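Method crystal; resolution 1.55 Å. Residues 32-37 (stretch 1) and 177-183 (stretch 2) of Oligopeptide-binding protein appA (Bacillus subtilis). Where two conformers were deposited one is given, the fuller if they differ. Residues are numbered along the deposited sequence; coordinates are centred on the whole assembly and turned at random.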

# COMPACT_ATOMS: atom_id res chain seq x y z
N PRO A 32 11.89 -2.37 4.98
CA PRO A 32 10.78 -2.86 5.79
C PRO A 32 10.91 -2.56 7.28
O PRO A 32 12.01 -2.19 7.81
N THR A 33 9.79 -2.76 7.98
CA THR A 33 9.71 -2.57 9.42
C THR A 33 9.59 -3.92 10.14
O THR A 33 10.30 -4.20 11.08
N LEU A 34 8.67 -4.75 9.68
CA LEU A 34 8.50 -6.06 10.27
C LEU A 34 7.73 -6.96 9.31
O LEU A 34 7.16 -6.49 8.36
N PHE A 35 7.72 -8.26 9.58
CA PHE A 35 7.11 -9.23 8.68
C PHE A 35 5.99 -9.94 9.39
O PHE A 35 6.16 -10.99 9.97
N ASN A 36 4.83 -9.32 9.33
CA ASN A 36 3.64 -9.82 9.98
C ASN A 36 2.43 -9.03 9.49
O ASN A 36 2.28 -7.86 9.75
N SER A 37 1.57 -9.67 8.69
CA SER A 37 0.50 -8.95 8.05
C SER A 37 -0.52 -8.32 9.02
O SER A 37 -1.26 -7.41 8.63
N PHE A 177 10.26 -12.63 16.51
CA PHE A 177 9.73 -13.37 15.38
C PHE A 177 9.52 -12.47 14.17
O PHE A 177 9.72 -12.88 13.01
N ASN A 178 9.06 -11.25 14.42
CA ASN A 178 8.59 -10.40 13.30
C ASN A 178 9.73 -9.72 12.54
O ASN A 178 9.50 -9.12 11.53
N ARG A 179 10.95 -9.81 13.08
CA ARG A 179 12.08 -9.14 12.47
C ARG A 179 13.21 -10.07 12.10
O ARG A 179 13.56 -10.17 10.95
N LYS A 180 13.77 -10.77 13.09
CA LYS A 180 14.90 -11.63 12.71
C LYS A 180 14.78 -13.11 13.05
O LYS A 180 15.65 -13.85 12.67
N LYS A 181 13.60 -13.56 13.44
CA LYS A 181 13.33 -14.98 13.51
C LYS A 181 12.01 -15.40 12.89
O LYS A 181 11.32 -16.23 13.46
N PRO A 182 11.65 -14.85 11.74
CA PRO A 182 10.34 -15.25 11.23
C PRO A 182 10.35 -16.67 10.70
O PRO A 182 11.34 -17.11 10.10
N ILE A 183 9.26 -17.39 10.92
CA ILE A 183 9.07 -18.76 10.43
C ILE A 183 7.72 -18.78 9.74
O ILE A 183 6.72 -18.53 10.38

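Two segments without regular strand pairing meet here, burying 320 Å² in total, and Asn-178 has the largest area covered by the other stretch. Its backbone O accepts a hydrogen bond from Phe-35 N (2.8 Å, N-H...O angle 156°), where the CA atoms of Phe-35 and Asn-178 are 5.0 Å apart. The side chain of Asn-178 leaves its backbone sideways, but with chi1 near -64° (m) and chi2 at -43° its amide comes nearer the first stretch. There Asn-178 OD1 receives a second hydrogen bond from Asn-36 ND2 (2.9 Å, 164°). Asn-36 points its CA-to-CB bond toward the second stretch and adopts a t rotamer (chi1 -169°), an extended placement that carries ND2 to this acceptor. The remaining amide atoms, Asn-178 ND2 and Asn-36 OD1, are hydrogen-bonded outside this interface, so the oxygen and nitrogen of each side-chain amide all have a hydrogen-bond partner.

The CA-to-CB bond of Phe-35 also points sideways; the residue takes an m rotamer (chi1 -42°, chi2 123°) that lays its ring alongside the second stretch. Arg-179 O approaches the ring edge, near its plane, 3.4 Å from Phe-35 CE1; this carbonyl is buried by the contact and has no hydrogen-bonding partner in the model. Pro-182, whose CA-to-CB bond points toward the first stretch, brings its C-gamma endo ring to the same aromatic side chain, with CG 4.2 Å from Phe-35 CD1 in an apolar contact.

Leu-34 adopts the less common p rotamer at chi1 (80°), with chi2 t. Its CD1 packs 4.1 Å from Asn-178 CB, against the aliphatic base of the asparagine. The CA-to-CB bond of Arg-179 points away, yet its CG lies 3.9 Å from Thr-33 O, while NH1 is hydrogen-bonded elsewhere in the structure. The CA-to-CB bond of Thr-33, an m rotamer, likewise points away, and its contact is made by its backbone O.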

# COMPACT_ATOMS: atom_id res chain seq x y z
CB PRO A 32 10.81 -4.38 5.57
CG PRO A 32 11.56 -4.57 4.30
CD PRO A 32 12.59 -3.49 4.31
CB THR A 33 8.49 -1.71 9.74
OG1 THR A 33 8.71 -0.40 9.22
CG2 THR A 33 8.33 -1.50 11.23
CB LEU A 34 7.78 -5.95 11.61
CG LEU A 34 6.26 -5.79 11.68
CD1 LEU A 34 5.70 -5.85 13.06
CD2 LEU A 34 5.71 -4.64 10.96
CB PHE A 35 8.16 -10.24 8.20
CG PHE A 35 9.47 -9.61 7.84
CD1 PHE A 35 10.63 -10.01 8.45
CD2 PHE A 35 9.54 -8.61 6.92
CE1 PHE A 35 11.82 -9.44 8.12
CE2 PHE A 35 10.72 -8.04 6.60
CZ PHE A 35 11.86 -8.46 7.21
CB ASN A 36 3.75 -9.70 11.50
CG ASN A 36 2.66 -10.45 12.24
OD1 ASN A 36 1.51 -10.52 11.76
ND2 ASN A 36 2.99 -11.02 13.42
CB SER A 37 -0.20 -9.87 7.06
OG SER A 37 -0.92 -10.84 7.75
CB PHE A 177 8.39 -14.01 15.78
CG PHE A 177 7.70 -14.78 14.65
CD1 PHE A 177 6.95 -14.12 13.70
CD2 PHE A 177 7.82 -16.17 14.56
CE1 PHE A 177 6.32 -14.83 12.68
CE2 PHE A 177 7.19 -16.85 13.56
CZ PHE A 177 6.46 -16.19 12.62
CB ASN A 178 7.64 -9.33 13.85
CG ASN A 178 6.38 -9.92 14.46
OD1 ASN A 178 5.80 -10.83 13.91
ND2 ASN A 178 5.98 -9.41 15.62
CB ARG A 179 12.60 -8.03 13.38
CG ARG A 179 11.63 -6.91 13.61
CD ARG A 179 12.10 -5.84 14.57
NE ARG A 179 12.85 -6.41 15.68
CZ ARG A 179 12.31 -6.86 16.80
NH1 ARG A 179 11.01 -6.81 16.97
NH2 ARG A 179 13.09 -7.36 17.75
CB LYS A 180 16.23 -11.01 13.18
CG LYS A 180 16.66 -9.78 12.36
CD LYS A 180 17.82 -8.98 12.95
CE LYS A 180 18.05 -7.67 12.19
NZ LYS A 180 17.06 -6.65 12.56
CB LYS A 181 13.40 -15.46 14.95
CG LYS A 181 14.76 -15.29 15.57
CD LYS A 181 14.96 -16.26 16.70
CE LYS A 181 14.21 -15.81 17.91
NZ LYS A 181 13.85 -16.96 18.80
CB PRO A 182 10.10 -14.25 10.09
CG PRO A 182 11.44 -13.94 9.59
CD PRO A 182 12.29 -13.90 10.82
CB ILE A 183 9.12 -19.80 11.57
CG1 ILE A 183 10.52 -19.83 12.22
CG2 ILE A 183 8.65 -21.18 11.07
CD1 ILE A 183 11.59 -20.36 11.34